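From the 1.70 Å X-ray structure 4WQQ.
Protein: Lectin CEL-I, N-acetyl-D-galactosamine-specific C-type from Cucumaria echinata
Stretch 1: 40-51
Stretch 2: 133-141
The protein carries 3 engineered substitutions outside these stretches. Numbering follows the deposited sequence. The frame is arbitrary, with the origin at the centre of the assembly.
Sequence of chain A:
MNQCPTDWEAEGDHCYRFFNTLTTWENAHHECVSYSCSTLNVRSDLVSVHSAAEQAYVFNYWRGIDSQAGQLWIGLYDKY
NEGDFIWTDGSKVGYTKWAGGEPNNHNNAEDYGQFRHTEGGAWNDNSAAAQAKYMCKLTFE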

# COMPACT_ATOMS: atom_id res chain seq x y z
N LEU A 40 -1.31 -0.12 8.26
CA LEU A 40 -1.59 -1.05 7.14
C LEU A 40 -0.62 -2.25 7.13
O LEU A 40 -0.63 -3.05 6.18
CB LEU A 40 -1.51 -0.32 5.79
CG LEU A 40 -2.65 0.68 5.52
CD1 LEU A 40 -2.35 1.61 4.31
CD2 LEU A 40 -3.96 -0.01 5.42
N ASN A 41 0.18 -2.38 8.20
CA ASN A 41 1.24 -3.40 8.30
C ASN A 41 2.12 -3.42 7.09
O ASN A 41 2.47 -4.45 6.55
CB ASN A 41 0.63 -4.78 8.56
CG ASN A 41 -0.07 -4.84 9.86
OD1 ASN A 41 0.41 -4.28 10.86
ND2 ASN A 41 -1.27 -5.34 9.84
N VAL A 42 2.46 -2.22 6.63
CA VAL A 42 3.41 -2.08 5.52
C VAL A 42 4.81 -1.79 6.04
O VAL A 42 5.08 -0.72 6.62
CB VAL A 42 3.01 -0.97 4.52
CG1 VAL A 42 3.96 -0.89 3.35
CG2 VAL A 42 1.59 -1.20 4.02
N ARG A 43 5.70 -2.73 5.84
CA ARG A 43 7.12 -2.47 6.14
C ARG A 43 7.77 -1.86 4.94
O ARG A 43 7.64 -2.36 3.84
CB ARG A 43 7.82 -3.80 6.51
CG ARG A 43 9.34 -3.71 6.45
CD ARG A 43 10.08 -5.02 6.61
NE ARG A 43 9.84 -5.58 7.92
CZ ARG A 43 10.49 -5.21 9.02
NH1 ARG A 43 11.58 -4.46 8.95
NH2 ARG A 43 10.10 -5.66 10.17
N SER A 44 8.46 -0.74 5.15
CA SER A 44 9.42 -0.21 4.22
C SER A 44 10.79 -0.49 4.75
O SER A 44 11.05 -0.32 5.92
CB SER A 44 9.19 1.28 4.01
OG SER A 44 10.10 1.88 3.10
N ASP A 45 11.70 -0.96 3.90
CA ASP A 45 13.03 -1.37 4.37
C ASP A 45 13.98 -1.34 3.19
O ASP A 45 13.57 -1.10 2.01
CB ASP A 45 12.91 -2.74 5.01
CG ASP A 45 13.91 -2.99 6.10
OD1 ASP A 45 15.09 -2.53 5.98
OD2 ASP A 45 13.58 -3.76 7.03
N LEU A 46 15.25 -1.46 3.44
CA LEU A 46 16.19 -1.69 2.34
C LEU A 46 15.76 -2.94 1.55
O LEU A 46 15.25 -3.86 2.11
CB LEU A 46 17.61 -1.87 2.88
CG LEU A 46 18.32 -0.54 3.22
CD1 LEU A 46 19.54 -0.78 4.06
CD2 LEU A 46 18.67 0.30 2.00
N VAL A 47 15.99 -2.92 0.25
CA VAL A 47 15.57 -4.02 -0.64
C VAL A 47 16.25 -5.32 -0.21
O VAL A 47 17.46 -5.38 0.11
CB VAL A 47 15.85 -3.60 -2.12
CG1 VAL A 47 17.34 -3.43 -2.34
CG2 VAL A 47 15.26 -4.58 -3.09
N SER A 48 15.46 -6.39 -0.20
CA SER A 48 15.97 -7.76 -0.13
C SER A 48 15.75 -8.41 -1.48
O SER A 48 14.83 -8.00 -2.16
CB SER A 48 15.28 -8.51 0.97
OG SER A 48 13.87 -8.60 0.75
N VAL A 49 16.55 -9.42 -1.82
CA VAL A 49 16.60 -9.97 -3.24
C VAL A 49 16.44 -11.49 -3.13
O VAL A 49 17.22 -12.15 -2.45
CB VAL A 49 17.89 -9.57 -3.96
CG1 VAL A 49 17.86 -10.03 -5.43
CG2 VAL A 49 18.01 -8.05 -3.95
N HIS A 50 15.39 -11.98 -3.76
CA HIS A 50 15.09 -13.43 -3.61
C HIS A 50 15.09 -14.27 -4.87
O HIS A 50 14.74 -15.44 -4.75
CB HIS A 50 13.81 -13.60 -2.83
CG HIS A 50 13.92 -13.07 -1.45
ND1 HIS A 50 14.53 -13.75 -0.43
CD2 HIS A 50 13.55 -11.86 -0.94
CE1 HIS A 50 14.49 -13.00 0.67
NE2 HIS A 50 13.92 -11.84 0.37
N SER A 51 15.46 -13.69 -5.99
CA SER A 51 15.60 -14.40 -7.25
C SER A 51 16.39 -13.61 -8.26
O SER A 51 16.57 -12.39 -8.11
CB SER A 51 14.20 -14.65 -7.81
OG SER A 51 13.57 -13.46 -8.25
N LYS A 133 24.31 4.68 -3.17
CA LYS A 133 22.91 5.02 -3.42
C LYS A 133 22.06 3.97 -2.68
O LYS A 133 22.64 3.05 -2.12
CB LYS A 133 22.61 5.06 -4.91
CG LYS A 133 23.60 5.89 -5.69
CD LYS A 133 23.62 7.36 -5.31
CE LYS A 133 24.71 8.12 -6.15
NZ LYS A 133 24.38 8.09 -7.60
N TYR A 134 20.74 4.11 -2.64
CA TYR A 134 19.95 3.07 -1.97
C TYR A 134 18.58 2.88 -2.59
O TYR A 134 18.08 3.71 -3.29
CB TYR A 134 19.89 3.29 -0.46
CG TYR A 134 19.17 4.54 -0.03
CD1 TYR A 134 19.80 5.76 -0.01
CD2 TYR A 134 17.83 4.47 0.44
CE1 TYR A 134 19.13 6.87 0.43
CE2 TYR A 134 17.15 5.56 0.86
CZ TYR A 134 17.78 6.77 0.85
OH TYR A 134 17.14 7.94 1.28
N MET A 135 18.04 1.73 -2.31
CA MET A 135 16.74 1.35 -2.81
C MET A 135 15.89 0.80 -1.64
O MET A 135 16.35 -0.08 -0.88
CB MET A 135 16.99 0.21 -3.77
CG MET A 135 15.81 -0.52 -4.31
SD MET A 135 15.20 0.17 -5.82
CE MET A 135 16.61 0.26 -7.02
N CYS A 136 14.65 1.24 -1.58
CA CYS A 136 13.72 0.72 -0.60
C CYS A 136 12.68 -0.19 -1.24
O CYS A 136 12.46 -0.14 -2.46
CB CYS A 136 13.00 1.84 0.11
SG CYS A 136 14.11 3.15 0.76
N LYS A 137 12.05 -0.99 -0.41
CA LYS A 137 11.07 -2.00 -0.87
C LYS A 137 9.99 -1.98 0.16
O LYS A 137 10.29 -1.98 1.35
CB LYS A 137 11.76 -3.35 -0.92
CG LYS A 137 10.96 -4.58 -1.21
CD LYS A 137 11.90 -5.81 -1.35
CE LYS A 137 11.11 -7.10 -1.27
NZ LYS A 137 11.90 -8.33 -1.51
N LEU A 138 8.74 -2.06 -0.30
CA LEU A 138 7.61 -2.34 0.55
C LEU A 138 7.26 -3.81 0.63
O LEU A 138 7.19 -4.49 -0.40
CB LEU A 138 6.41 -1.58 0.04
CG LEU A 138 6.60 -0.08 -0.04
CD1 LEU A 138 5.28 0.50 -0.41
CD2 LEU A 138 7.13 0.64 1.21
N THR A 139 6.99 -4.25 1.86
CA THR A 139 6.51 -5.61 2.10
C THR A 139 5.16 -5.49 2.86
O THR A 139 5.06 -4.84 3.90
CB THR A 139 7.53 -6.45 2.92
OG1 THR A 139 8.75 -6.53 2.18
CG2 THR A 139 7.04 -7.88 3.19
N PHE A 140 4.13 -6.15 2.32
CA PHE A 140 2.80 -6.16 2.91
C PHE A 140 2.69 -7.32 3.81
O PHE A 140 2.42 -8.43 3.38
CB PHE A 140 1.78 -6.11 1.84
CG PHE A 140 2.02 -4.96 0.91
CD1 PHE A 140 1.67 -3.68 1.26
CD2 PHE A 140 2.63 -5.16 -0.31
CE1 PHE A 140 1.95 -2.63 0.39
CE2 PHE A 140 2.94 -4.11 -1.15
CZ PHE A 140 2.60 -2.84 -0.82
N GLU A 141 2.98 -7.02 5.07
CA GLU A 141 3.12 -7.96 6.15
C GLU A 141 1.79 -8.34 6.72
O GLU A 141 0.73 -7.78 6.41
CB GLU A 141 4.00 -7.38 7.24
CG GLU A 141 5.40 -7.15 6.75
CD GLU A 141 6.37 -6.83 7.86
OE1 GLU A 141 7.55 -7.23 7.75
OE2 GLU A 141 5.95 -6.21 8.84
OXT GLU A 141 1.75 -9.29 7.52
O HOH W 1 0.15 -5.47 4.89
O HOH W 2 7.49 -6.76 10.94

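Strand 42-46 runs antiparallel to strand 133-140, their N-to-C directions 154° apart and their axes approaching to 4.6 Å. The register follows from paired backbone hydrogen bonds: Arg43 N donates to Thr139 O (2.9 Å) and Thr139 N to Arg43 O (2.8 Å, 168° at the hydrogen), and the motif repeats where Asp45 N meets Lys137 O (3.1 Å) and Lys137 N meets Asp45 O (2.9 Å). Val47 N to Met135 O (3.1 Å) and Glu141 N to Asn41 O (3.0 Å) extend the ladder at its two ends.

Lys137 has the largest covered area, 111 Å². Its side chain is fully extended, every chi in the t well, so the aliphatic part passes Val47 (CD to Val47 CG2, 4.0 Å) before the ammonium reaches Ser48, where NZ donates to both Ser48 O and Ser48 OG at 3.0 Å.

Glu141 and Arg43 follow, with 80 and 79 Å². Arg43 NE donates to Glu141 OE1 (2.8 Å, 160°) in a salt bridge near the guanidinium plane, while Arg43 NH1 bridges to Asp45 OD2 (2.9 Å); one cation thus serves two carboxylates.

The sheet's other face is apolar around Val42, whose CG2 lies 3.7 Å from Phe140 CD1 and whose CG1 lies 4.1 Å from Leu138 CD2.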